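Local coordinates for putative mandelate racemase (Bordetella bronchiseptica, PDB 3OZY), which is of unknown function but belongs to the enolase superfamily, binds magnesium, and probably acts on a sugar diacid such as m-xylarate, at residues H99-A105 / Y257-A261; M107-I112 / S279-T285; A155-A160 / A187-V192; V196-V200 / G222-F226. The contacts are given in a common frame with arbitrary orientation. Where two conformers were deposited one is given. Residue numbers count along the deposited sequence, not the author numbering.

Interaction 1 (H99-A105 / Y257-A261); sequences HRSVGIA and YTRNA
Y257 and R100 carry most of this contact. Segment 99-105 runs extended through R100 (phi/psi -132/80) and S101 (-148/170), then turns into the helix that starts at V102. S101 is its N-cap; its OG takes weak bonds from G103 N (3.0 Å) and I104 N (3.4 Å) and also bonds to G98. T258 has positive phi (69°) as the chain enters its helix. The CA atoms of R100 and Y257 are 5.1 Å apart. The Y257 ring (chi1 m, chi2 -91°) lies under the turn: S101 N is over one face, and I104 CB is 3.7 Å from Y257 CD1. Y257 OH bonds to Y56. R100 (chi1 and chi2 m, chi3 t) brings CD to 3.1 Å from Y257 O. Its NH2 is 3.4 Å from N260 CB. One water accepts from R100 NH1 and Y257 N, at 3.1 Å each. The contact joins the start of helix 102-122, in the N-terminal domain, to the start of helix 258-267 of the barrel domain. With only the water bridging their polar atoms, the segments meet directly by van der Waals contact, and the charge of R100 is met by a salt bridge to D233 of the second subunit.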
loop_
_atom_site.group_PDB
_atom_site.type_symbol
_atom_site.label_atom_id
_atom_site.label_comp_id
_atom_site.label_asym_id
_atom_site.label_seq_id
_atom_site.Cartn_x
_atom_site.Cartn_y
_atom_site.Cartn_z
ATOM N N HIS A 99 0.348 0.964 4.334
ATOM C CA HIS A 99 0.384 2.419 4.382
ATOM C C HIS A 99 0.228 3.131 3.021
ATOM O O HIS A 99 -0.131 4.305 3.008
ATOM C CB HIS A 99 1.629 2.911 5.138
ATOM C CG HIS A 99 2.929 2.660 4.433
ATOM N ND1 HIS A 99 3.964 3.572 4.454
ATOM C CD2 HIS A 99 3.373 1.608 3.704
ATOM C CE1 HIS A 99 4.986 3.093 3.765
ATOM N NE2 HIS A 99 4.652 1.904 3.295
ATOM N N ARG A 100 0.486 2.439 1.903
ATOM C CA ARG A 100 0.324 3.037 0.562
ATOM C C ARG A 100 -0.466 2.062 -0.300
ATOM O O ARG A 100 0.096 1.318 -1.109
ATOM C CB ARG A 100 1.683 3.370 -0.069
ATOM C CG ARG A 100 2.678 4.068 0.883
ATOM C CD ARG A 100 2.273 5.517 1.224
ATOM N NE ARG A 100 3.208 6.075 2.209
ATOM C CZ ARG A 100 4.426 6.521 1.924
ATOM N NH1 ARG A 100 4.852 6.538 0.671
ATOM N NH2 ARG A 100 5.219 6.970 2.899
ATOM N N SER A 101 -1.782 2.069 -0.122
ATOM C CA SER A 101 -2.566 0.907 -0.498
ATOM C C SER A 101 -3.965 1.239 -0.977
ATOM O O SER A 101 -4.455 2.361 -0.834
ATOM C CB SER A 101 -2.715 0.010 0.731
ATOM O OG SER A 101 -3.577 0.637 1.678
ATOM N N VAL A 102 -4.620 0.212 -1.511
ATOM C CA VAL A 102 -6.050 0.249 -1.783
ATOM C C VAL A 102 -6.866 0.661 -0.543
ATOM O O VAL A 102 -7.958 1.214 -0.679
ATOM C CB VAL A 102 -6.532 -1.116 -2.348
ATOM C CG1 VAL A 102 -6.328 -2.237 -1.332
ATOM C CG2 VAL A 102 -7.972 -1.042 -2.823
ATOM N N GLY A 103 -6.351 0.398 0.661
ATOM C CA GLY A 103 -7.031 0.852 1.863
ATOM C C GLY A 103 -7.054 2.371 1.977
ATOM O O GLY A 103 -8.009 2.954 2.497
ATOM N N ILE A 104 -5.995 3.018 1.502
ATOM C CA ILE A 104 -5.958 4.479 1.472
ATOM C C ILE A 104 -6.969 5.028 0.453
ATOM O O ILE A 104 -7.639 6.027 0.720
ATOM C CB ILE A 104 -4.526 5.003 1.181
ATOM C CG1 ILE A 104 -3.515 4.451 2.208
ATOM C CG2 ILE A 104 -4.512 6.531 1.139
ATOM C CD1 ILE A 104 -3.686 5.015 3.635
ATOM N N ALA A 105 -7.090 4.361 -0.698
ATOM C CA ALA A 105 -8.127 4.731 -1.658
ATOM C C ALA A 105 -9.516 4.551 -1.035
ATOM O O ALA A 105 -10.369 5.429 -1.139
ATOM C CB ALA A 105 -7.988 3.918 -2.949
ATOM N N TYR A 257 0.601 7.572 -2.350
ATOM C CA TYR A 257 -0.433 7.674 -1.327
ATOM C C TYR A 257 0.008 8.482 -0.116
ATOM O O TYR A 257 1.098 8.265 0.423
ATOM C CB TYR A 257 -0.850 6.270 -0.878
ATOM C CG TYR A 257 -1.524 5.488 -1.981
ATOM C CD1 TYR A 257 -2.909 5.528 -2.139
ATOM C CD2 TYR A 257 -0.784 4.711 -2.875
ATOM C CE1 TYR A 257 -3.531 4.828 -3.154
ATOM C CE2 TYR A 257 -1.406 4.009 -3.903
ATOM C CZ TYR A 257 -2.781 4.070 -4.030
ATOM O OH TYR A 257 -3.438 3.386 -5.036
ATOM N N THR A 258 -0.881 9.373 0.326
ATOM C CA THR A 258 -0.695 10.263 1.483
ATOM C C THR A 258 0.357 11.331 1.241
ATOM O O THR A 258 1.187 11.237 0.329
ATOM C CB THR A 258 -0.354 9.532 2.821
ATOM O OG1 THR A 258 1.051 9.240 2.877
ATOM C CG2 THR A 258 -1.197 8.271 3.016
ATOM N N ARG A 259 0.334 12.340 2.103
ATOM C CA ARG A 259 1.321 13.402 2.024
ATOM C C ARG A 259 2.742 12.877 2.244
ATOM O O ARG A 259 3.709 13.525 1.841
ATOM C CB ARG A 259 1.008 14.493 3.046
ATOM C CG ARG A 259 1.304 14.110 4.478
ATOM C CD ARG A 259 0.714 15.147 5.418
ATOM N NE ARG A 259 -0.742 15.026 5.507
ATOM C CZ ARG A 259 -1.525 15.873 6.170
ATOM N NH1 ARG A 259 -1.008 16.934 6.777
ATOM N NH2 ARG A 259 -2.830 15.666 6.213
ATOM N N ASN A 260 2.872 11.712 2.878
ATOM C CA ASN A 260 4.199 11.161 3.153
ATOM C C ASN A 260 4.958 10.815 1.878
ATOM O O ASN A 260 6.170 11.020 1.785
ATOM C CB ASN A 260 4.081 9.921 4.034
ATOM C CG ASN A 260 3.326 10.194 5.304
ATOM O OD1 ASN A 260 2.237 9.651 5.538
ATOM N ND2 ASN A 260 3.886 11.053 6.131
ATOM N N ALA A 261 4.245 10.284 0.888
ATOM C CA ALA A 261 4.874 9.937 -0.385
ATOM C C ALA A 261 5.410 11.190 -1.063
ATOM O O ALA A 261 6.543 11.228 -1.551
ATOM C CB ALA A 261 3.872 9.239 -1.303
HETATM O O HOH W 1 3.275 6.142 -1.946
#

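Interaction 2 (M107-I112 / S279-T285); sequences MSGVDI and SRAGGIT
Helix 107-112 lies across a glycine turn that leads into the helix starting at I284. The closest CA atoms are S108 and G283, 3.7 Å apart. G282 (phi/psi 148/-13) and G283 (127/176) adopt backbone angles suited to glycine, and a CB on G283 would lie 2.4 Å from D111 OD2. G283, at the N-cap position, has no side chain. D111 (chi1 t) of helix 102-122 supplies acceptors to the first turn of the helix instead. Its OD2 accepts from T285 N at 2.9 Å and 175°, and its OD1 accepts from T285 OG1 at 2.6 Å. T285 (chi1 m) also bonds to W115 through OG1. D111 OD2 is 2.8 Å from I284 N, but the angle is too poor for a bond. S108 (chi1 m) has OG bonded to I104 O in its own helix and accepting a weak bond from G282 N at 2.8 Å. G282 O takes W85 NE1, and S279 OG is bonded to D277. R280 points away; its NE bonds to the backbone O of E254, a magnesium ligand. I112 (chi1 m, chi2 t) packs CD1 3.7 Å from S279 CB, and its CG1 makes the apolar contact with I284 CG1 at 4.0 Å. A carboxylate of the N-terminal domain thus accepts from the first turn of a barrel helix, at the loop after the sixth strand of the enolase-superfamily barrel.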
loop_
_atom_site.group_PDB
_atom_site.type_symbol
_atom_site.label_atom_id
_atom_site.label_comp_id
_atom_site.label_asym_id
_atom_site.label_seq_id
_atom_site.Cartn_x
_atom_site.Cartn_y
_atom_site.Cartn_z
ATOM N N MET A 107 -10.316 4.717 2.141
ATOM C CA MET A 107 -10.477 5.830 3.084
ATOM C C MET A 107 -10.872 7.095 2.352
ATOM O O MET A 107 -11.626 7.930 2.868
ATOM C CB MET A 107 -9.158 6.147 3.803
ATOM C CG MET A 107 -8.768 5.227 4.918
ATOM S SD MET A 107 -7.348 5.923 5.783
ATOM C CE MET A 107 -8.071 7.375 6.559
ATOM N N SER A 108 -10.290 7.271 1.170
ATOM C CA SER A 108 -10.525 8.465 0.375
ATOM C C SER A 108 -11.981 8.591 -0.042
ATOM O O SER A 108 -12.555 9.675 0.008
ATOM C CB SER A 108 -9.660 8.448 -0.882
ATOM O OG SER A 108 -8.281 8.350 -0.573
ATOM N N GLY A 109 -12.568 7.475 -0.462
ATOM C CA GLY A 109 -13.970 7.447 -0.858
ATOM C C GLY A 109 -14.883 7.816 0.302
ATOM O O GLY A 109 -15.845 8.578 0.145
ATOM N N VAL A 110 -14.560 7.289 1.483
ATOM C CA VAL A 110 -15.327 7.584 2.689
ATOM C C VAL A 110 -15.148 9.044 3.113
ATOM O O VAL A 110 -16.115 9.730 3.465
ATOM C CB VAL A 110 -14.925 6.627 3.824
ATOM C CG1 VAL A 110 -15.519 7.074 5.170
ATOM C CG2 VAL A 110 -15.333 5.191 3.468
ATOM N N ASP A 111 -13.913 9.532 3.049
ATOM C CA ASP A 111 -13.621 10.929 3.372
ATOM C C ASP A 111 -14.385 11.896 2.458
ATOM O O ASP A 111 -14.950 12.892 2.923
ATOM C CB ASP A 111 -12.106 11.182 3.305
ATOM C CG ASP A 111 -11.722 12.597 3.711
ATOM O OD1 ASP A 111 -11.548 12.843 4.928
ATOM O OD2 ASP A 111 -11.585 13.473 2.828
ATOM N N ILE A 112 -14.404 11.609 1.161
ATOM C CA ILE A 112 -15.189 12.414 0.233
ATOM C C ILE A 112 -16.661 12.402 0.648
ATOM O O ILE A 112 -17.308 13.444 0.659
ATOM C CB ILE A 112 -15.022 11.935 -1.223
ATOM C CG1 ILE A 112 -13.627 12.318 -1.740
ATOM C CG2 ILE A 112 -16.079 12.565 -2.115
ATOM C CD1 ILE A 112 -13.221 11.640 -3.039
ATOM N N SER A 279 -9.566 11.246 -4.347
ATOM C CA SER A 279 -10.256 9.955 -4.249
ATOM C C SER A 279 -9.325 8.742 -4.125
ATOM O O SER A 279 -9.802 7.608 -4.055
ATOM C CB SER A 279 -11.197 9.750 -5.444
ATOM O OG SER A 279 -10.457 9.568 -6.643
ATOM N N ARG A 280 -8.011 8.981 -4.116
ATOM C CA ARG A 280 -7.028 7.899 -4.029
ATOM C C ARG A 280 -6.018 8.086 -2.899
ATOM O O ARG A 280 -5.698 7.132 -2.196
ATOM C CB ARG A 280 -6.247 7.753 -5.352
ATOM C CG ARG A 280 -7.109 7.474 -6.567
ATOM C CD ARG A 280 -6.333 7.639 -7.883
ATOM N NE ARG A 280 -5.372 6.568 -8.166
ATOM C CZ ARG A 280 -5.682 5.423 -8.762
ATOM N NH1 ARG A 280 -6.942 5.182 -9.110
ATOM N NH2 ARG A 280 -4.740 4.514 -9.015
ATOM N N ALA A 281 -5.508 9.309 -2.744
ATOM C CA ALA A 281 -4.324 9.554 -1.925
ATOM C C ALA A 281 -4.649 9.771 -0.452
ATOM O O ALA A 281 -3.733 9.952 0.353
ATOM C CB ALA A 281 -3.545 10.747 -2.484
ATOM N N GLY A 282 -5.936 9.767 -0.110
ATOM C CA GLY A 282 -6.364 9.830 1.278
ATOM C C GLY A 282 -7.680 10.557 1.512
ATOM O O GLY A 282 -8.240 10.465 2.609
ATOM N N GLY A 283 -8.191 11.281 0.515
ATOM C CA GLY A 283 -9.445 12.002 0.685
ATOM C C GLY A 283 -9.313 13.465 0.325
ATOM O O GLY A 283 -8.222 13.926 -0.008
ATOM N N ILE A 284 -10.423 14.196 0.368
ATOM C CA ILE A 284 -10.349 15.648 0.324
ATOM C C ILE A 284 -9.459 16.162 1.468
ATOM O O ILE A 284 -8.629 17.042 1.270
ATOM C CB ILE A 284 -11.766 16.249 0.385
ATOM C CG1 ILE A 284 -12.435 16.095 -0.988
ATOM C CG2 ILE A 284 -11.719 17.699 0.832
ATOM C CD1 ILE A 284 -13.926 16.472 -1.014
ATOM N N THR A 285 -9.609 15.587 2.655
ATOM C CA THR A 285 -8.803 16.000 3.804
ATOM C C THR A 285 -7.303 15.924 3.495
ATOM O O THR A 285 -6.540 16.856 3.774
ATOM C CB THR A 285 -9.141 15.134 5.021
ATOM O OG1 THR A 285 -10.550 15.219 5.268
ATOM C CG2 THR A 285 -8.369 15.589 6.259
#

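Interaction 3 (A155-A160 / A187-V192); sequences AADELA and AMRQRV
Helical segments 155-160 and 187-192 cross at -43°, their axes 8.3 Å apart at closest. A155 comes first: its CB is 3.9 Å from M188 SD, and its O is 3.7 Å from M188 CG. A156 sits at the tightest point, its CA 4.2 Å from that of M188. Its CB touches A187 O (3.7 Å) and A187 CB (4.2 Å) and lies over one face of the R191 guanidinium. D157 (chi1 m) forms a salt bridge at the edge of that group: OD1 accepts from R191 NH1 at 2.8 Å and from R191 NH2 at 3.0 Å. R191 folds over (chi1 t, chi2 and chi3 p) to reach it. L159 (chi1 t, chi2 p) puts CD2 3.7 Å from M188 CB and 3.5 Å from V192 CG1. A160 CB ends the row, 4.2 Å from R191 NH1. The salt bridge lies on the outer side. Inward, L159 and M188 both pack on I146 and I198 of the barrel strands, so these neighbouring outer helices cover strands 139-146, 169-173 and 197-201.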
loop_
_atom_site.group_PDB
_atom_site.type_symbol
_atom_site.label_atom_id
_atom_site.label_comp_id
_atom_site.label_asym_id
_atom_site.label_seq_id
_atom_site.Cartn_x
_atom_site.Cartn_y
_atom_site.Cartn_z
ATOM N N ALA A 155 -3.217 10.574 -34.195
ATOM C CA ALA A 155 -3.016 11.261 -32.920
ATOM C C ALA A 155 -3.260 12.757 -33.097
ATOM O O ALA A 155 -3.916 13.400 -32.277
ATOM C CB ALA A 155 -1.609 10.993 -32.377
ATOM N N ALA A 156 -2.754 13.313 -34.196
ATOM C CA ALA A 156 -2.979 14.718 -34.500
ATOM C C ALA A 156 -4.459 15.009 -34.742
ATOM O O ALA A 156 -4.982 16.011 -34.266
ATOM C CB ALA A 156 -2.126 15.161 -35.696
ATOM N N ASP A 157 -5.130 14.126 -35.480
ATOM C CA ASP A 157 -6.567 14.267 -35.731
ATOM C C ASP A 157 -7.339 14.275 -34.418
ATOM O O ASP A 157 -8.229 15.097 -34.213
ATOM C CB ASP A 157 -7.098 13.114 -36.593
ATOM C CG ASP A 157 -6.750 13.254 -38.067
ATOM O OD1 ASP A 157 -6.333 14.349 -38.510
ATOM O OD2 ASP A 157 -6.900 12.244 -38.787
ATOM N N GLU A 158 -7.010 13.343 -33.525
ATOM C CA GLU A 158 -7.746 13.277 -32.272
ATOM C C GLU A 158 -7.508 14.536 -31.432
ATOM O O GLU A 158 -8.449 15.087 -30.856
ATOM C CB GLU A 158 -7.438 12.010 -31.472
ATOM C CG GLU A 158 -8.339 11.946 -30.257
ATOM C CD GLU A 158 -8.293 10.649 -29.483
ATOM O OE1 GLU A 158 -7.662 9.667 -29.939
ATOM O OE2 GLU A 158 -8.926 10.639 -28.396
ATOM N N LEU A 159 -6.262 15.006 -31.381
ATOM C CA LEU A 159 -5.973 16.240 -30.654
ATOM C C LEU A 159 -6.767 17.408 -31.215
ATOM O O LEU A 159 -7.400 18.162 -30.470
ATOM C CB LEU A 159 -4.480 16.563 -30.688
ATOM C CG LEU A 159 -4.087 17.864 -29.989
ATOM C CD1 LEU A 159 -4.494 17.830 -28.516
ATOM C CD2 LEU A 159 -2.590 18.116 -30.136
ATOM N N ALA A 160 -6.731 17.564 -32.536
ATOM C CA ALA A 160 -7.474 18.641 -33.181
ATOM C C ALA A 160 -8.966 18.558 -32.861
ATOM O O ALA A 160 -9.612 19.580 -32.654
ATOM C CB ALA A 160 -7.243 18.627 -34.691
ATOM N N ALA A 187 3.723 15.227 -34.763
ATOM C CA ALA A 187 2.577 15.491 -35.631
ATOM C C ALA A 187 1.523 16.318 -34.899
ATOM O O ALA A 187 0.923 17.228 -35.466
ATOM C CB ALA A 187 1.978 14.183 -36.133
ATOM N N MET A 188 1.290 15.983 -33.631
ATOM C CA MET A 188 0.339 16.722 -32.808
ATOM C C MET A 188 0.701 18.200 -32.683
ATOM O O MET A 188 -0.137 19.070 -32.891
ATOM C CB MET A 188 0.216 16.080 -31.423
ATOM C CG MET A 188 -0.535 14.750 -31.445
ATOM S SD MET A 188 -0.215 13.759 -29.971
ATOM C CE MET A 188 -1.015 14.754 -28.726
ATOM N N ARG A 189 1.958 18.481 -32.349
ATOM C CA ARG A 189 2.402 19.862 -32.189
ATOM C C ARG A 189 2.296 20.642 -33.498
ATOM O O ARG A 189 1.856 21.792 -33.514
ATOM C CB ARG A 189 3.834 19.905 -31.649
ATOM C CG ARG A 189 4.430 21.302 -31.594
ATOM C CD ARG A 189 3.630 22.231 -30.698
ATOM N NE ARG A 189 3.789 21.874 -29.291
ATOM C CZ ARG A 189 2.907 22.149 -28.337
ATOM N NH1 ARG A 189 1.776 22.787 -28.623
ATOM N NH2 ARG A 189 3.160 21.791 -27.084
ATOM N N GLN A 190 2.686 20.011 -34.599
ATOM C CA GLN A 190 2.601 20.673 -35.895
ATOM C C GLN A 190 1.156 21.025 -36.236
ATOM O O GLN A 190 0.872 22.092 -36.780
ATOM C CB GLN A 190 3.202 19.788 -36.981
ATOM C CG GLN A 190 3.244 20.450 -38.349
ATOM C CD GLN A 190 3.999 19.625 -39.371
ATOM O OE1 GLN A 190 3.923 18.395 -39.371
ATOM N NE2 GLN A 190 4.733 20.298 -40.251
ATOM N N ARG A 191 0.239 20.126 -35.904
ATOM C CA ARG A 191 -1.167 20.321 -36.236
ATOM C C ARG A 191 -1.804 21.487 -35.473
ATOM O O ARG A 191 -2.512 22.309 -36.059
ATOM C CB ARG A 191 -1.955 19.027 -35.990
ATOM C CG ARG A 191 -3.437 19.115 -36.347
ATOM C CD ARG A 191 -3.658 19.115 -37.859
ATOM N NE ARG A 191 -3.292 17.834 -38.448
ATOM C CZ ARG A 191 -4.082 16.765 -38.444
ATOM N NH1 ARG A 191 -5.284 16.833 -37.892
ATOM N NH2 ARG A 191 -3.671 15.631 -38.986
ATOM N N VAL A 192 -1.552 21.572 -34.169
ATOM C CA VAL A 192 -2.255 22.552 -33.344
ATOM C C VAL A 192 -1.529 23.868 -33.083
ATOM O O VAL A 192 -2.150 24.844 -32.666
ATOM C CB VAL A 192 -2.723 21.944 -31.998
ATOM C CG1 VAL A 192 -3.624 20.750 -32.260
ATOM C CG2 VAL A 192 -1.532 21.561 -31.123
#

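Interaction 4 (V196-V200 / G222-F226); sequences VEILV and GCYWF
Strand 197-200 runs beside segment 222-226 in parallel, with end-to-end directions 39° apart. Nearest CA pairs are I198 with C223 (5.1 Å), L199 with W225 (5.1 Å) and V200 with F226 (5.0 Å). Y224 has helical angles (-70/-47), which kink the chain ahead of the parallel V200-F226 bridge. Y224 N donates to I198 O (2.9 Å), and V200 N donates to W225 O (3.1 Å). L199 (chi1 m, chi2 p) is the main bump on one face. Its CD2 sits over the six-membered ring of W225, 3.7 Å from the centroid, a CH-pi contact, while its CD1 rests 3.7 Å from Y224 CB. The W225 ring (chi1 p) receives it. On the other face V200 (chi1 t) fills the hollow between C223 and F226: CG2 is 4.0 Å from C223 SG, and CG1 is 4.2 Å from F226 CD1. Helix 208-220 covers these three residues through L218. G222 closes a Schellman motif, and a water accepts from I198 N (2.8 Å) and lies 2.7 Å from both E197 OE1 and G222 O. This is the strand pair of a beta-alpha-beta unit in an enolase-type barrel. Both strands run on to magnesium ligands, D201 and E227.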
loop_
_atom_site.group_PDB
_atom_site.type_symbol
_atom_site.label_atom_id
_atom_site.label_comp_id
_atom_site.label_asym_id
_atom_site.label_seq_id
_atom_site.Cartn_x
_atom_site.Cartn_y
_atom_site.Cartn_z
ATOM N N VAL A 196 -1.721 25.368 -27.711
ATOM C CA VAL A 196 -2.393 24.257 -27.052
ATOM C C VAL A 196 -1.359 23.504 -26.233
ATOM O O VAL A 196 -0.290 23.185 -26.741
ATOM C CB VAL A 196 -3.025 23.311 -28.094
ATOM C CG1 VAL A 196 -3.576 22.057 -27.425
ATOM C CG2 VAL A 196 -4.118 24.052 -28.877
ATOM N N GLU A 197 -1.661 23.233 -24.964
ATOM C CA GLU A 197 -0.714 22.495 -24.129
ATOM C C GLU A 197 -0.819 21.007 -24.403
ATOM O O GLU A 197 -1.923 20.463 -24.494
ATOM C CB GLU A 197 -0.935 22.761 -22.640
ATOM C CG GLU A 197 -0.786 24.230 -22.222
ATOM C CD GLU A 197 0.640 24.764 -22.303
ATOM O OE1 GLU A 197 1.602 23.984 -22.502
ATOM O OE2 GLU A 197 0.806 25.991 -22.126
ATOM N N ILE A 198 0.327 20.354 -24.554
ATOM C CA ILE A 198 0.361 18.919 -24.768
ATOM C C ILE A 198 1.085 18.271 -23.600
ATOM O O ILE A 198 2.251 18.587 -23.321
ATOM C CB ILE A 198 1.050 18.553 -26.109
ATOM C CG1 ILE A 198 0.292 19.169 -27.293
ATOM C CG2 ILE A 198 1.135 17.045 -26.273
ATOM C CD1 ILE A 198 1.004 19.016 -28.629
ATOM N N LEU A 199 0.372 17.384 -22.918
ATOM C CA LEU A 199 0.875 16.646 -21.762
ATOM C C LEU A 199 1.160 15.218 -22.207
ATOM O O LEU A 199 0.520 14.727 -23.133
ATOM C CB LEU A 199 -0.198 16.612 -20.674
ATOM C CG LEU A 199 -0.552 17.913 -19.944
ATOM C CD1 LEU A 199 -0.904 19.076 -20.867
ATOM C CD2 LEU A 199 -1.699 17.619 -18.991
ATOM N N VAL A 200 2.108 14.550 -21.556
ATOM C CA VAL A 200 2.466 13.178 -21.900
ATOM C C VAL A 200 2.446 12.324 -20.630
ATOM O O VAL A 200 2.797 12.821 -19.547
ATOM C CB VAL A 200 3.863 13.148 -22.558
ATOM C CG1 VAL A 200 4.413 11.744 -22.635
ATOM C CG2 VAL A 200 3.808 13.791 -23.950
ATOM N N GLY A 222 7.856 21.178 -26.640
ATOM C CA GLY A 222 7.293 22.124 -25.694
ATOM C C GLY A 222 6.189 21.552 -24.823
ATOM O O GLY A 222 5.245 22.250 -24.454
ATOM N N CYS A 223 6.318 20.280 -24.461
ATOM C CA CYS A 223 5.289 19.640 -23.640
ATOM C C CYS A 223 5.180 20.233 -22.239
ATOM O O CYS A 223 6.177 20.619 -21.625
ATOM C CB CYS A 223 5.527 18.135 -23.555
ATOM S SG CYS A 223 5.318 17.300 -25.130
ATOM N N TYR A 224 3.959 20.286 -21.724
ATOM C CA TYR A 224 3.691 20.863 -20.409
ATOM C C TYR A 224 4.242 20.004 -19.261
ATOM O O TYR A 224 4.877 20.518 -18.329
ATOM C CB TYR A 224 2.181 21.071 -20.245
ATOM C CG TYR A 224 1.794 21.883 -19.034
ATOM C CD1 TYR A 224 1.805 23.278 -19.071
ATOM C CD2 TYR A 224 1.399 21.264 -17.853
ATOM C CE1 TYR A 224 1.450 24.020 -17.958
ATOM C CE2 TYR A 224 1.044 22.002 -16.738
ATOM C CZ TYR A 224 1.068 23.372 -16.792
ATOM O OH TYR A 224 0.718 24.100 -15.674
ATOM N N TRP A 225 3.985 18.700 -19.311
ATOM C CA TRP A 225 4.502 17.789 -18.301
ATOM C C TRP A 225 4.717 16.388 -18.836
ATOM O O TRP A 225 4.193 16.039 -19.899
ATOM C CB TRP A 225 3.659 17.799 -17.014
ATOM C CG TRP A 225 2.319 17.059 -16.968
ATOM C CD1 TRP A 225 1.996 15.821 -17.485
ATOM C CD2 TRP A 225 1.176 17.499 -16.234
ATOM N NE1 TRP A 225 0.688 15.499 -17.142
ATOM C CE2 TRP A 225 0.172 16.515 -16.369
ATOM C CE3 TRP A 225 0.900 18.648 -15.484
ATOM C CZ2 TRP A 225 -1.093 16.654 -15.780
ATOM C CZ3 TRP A 225 -0.348 18.786 -14.900
ATOM C CH2 TRP A 225 -1.330 17.798 -15.052
ATOM N N PHE A 226 5.518 15.627 -18.087
ATOM C CA PHE A 226 5.876 14.229 -18.341
ATOM C C PHE A 226 5.393 13.488 -17.094
ATOM O O PHE A 226 6.010 13.583 -16.022
ATOM C CB PHE A 226 7.407 14.147 -18.444
ATOM C CG PHE A 226 7.958 12.854 -18.999
ATOM C CD1 PHE A 226 7.146 11.842 -19.468
ATOM C CD2 PHE A 226 9.337 12.698 -19.084
ATOM C CE1 PHE A 226 7.707 10.686 -20.015
ATOM C CE2 PHE A 226 9.901 11.562 -19.617
ATOM C CZ PHE A 226 9.092 10.546 -20.080
HETATM O O HOH W 2 2.544 22.095 -24.151
#

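Interactions 1 and 2 adjoin, with centres 10 Å apart. They share helix 102-122, and their segments alternate along the chain. T258 N and A281 O, 2.9 Å apart, probably form a hydrogen bond between them. Both join the N-terminal domain to loops and helices of the barrel, and interaction 1 also meets the second subunit. Interactions 3 and 4 follow one another inside the loops these close. They lie wholly within the barrel, with centres 12 Å apart. There R189 NH1 and V196 O, at 2.8 Å, probably bond. Interactions 2 and 3 are 36 Å apart (centres), on opposite sides of the chain's centre. One pair thus docks the two domains, and the other builds the barrel wall.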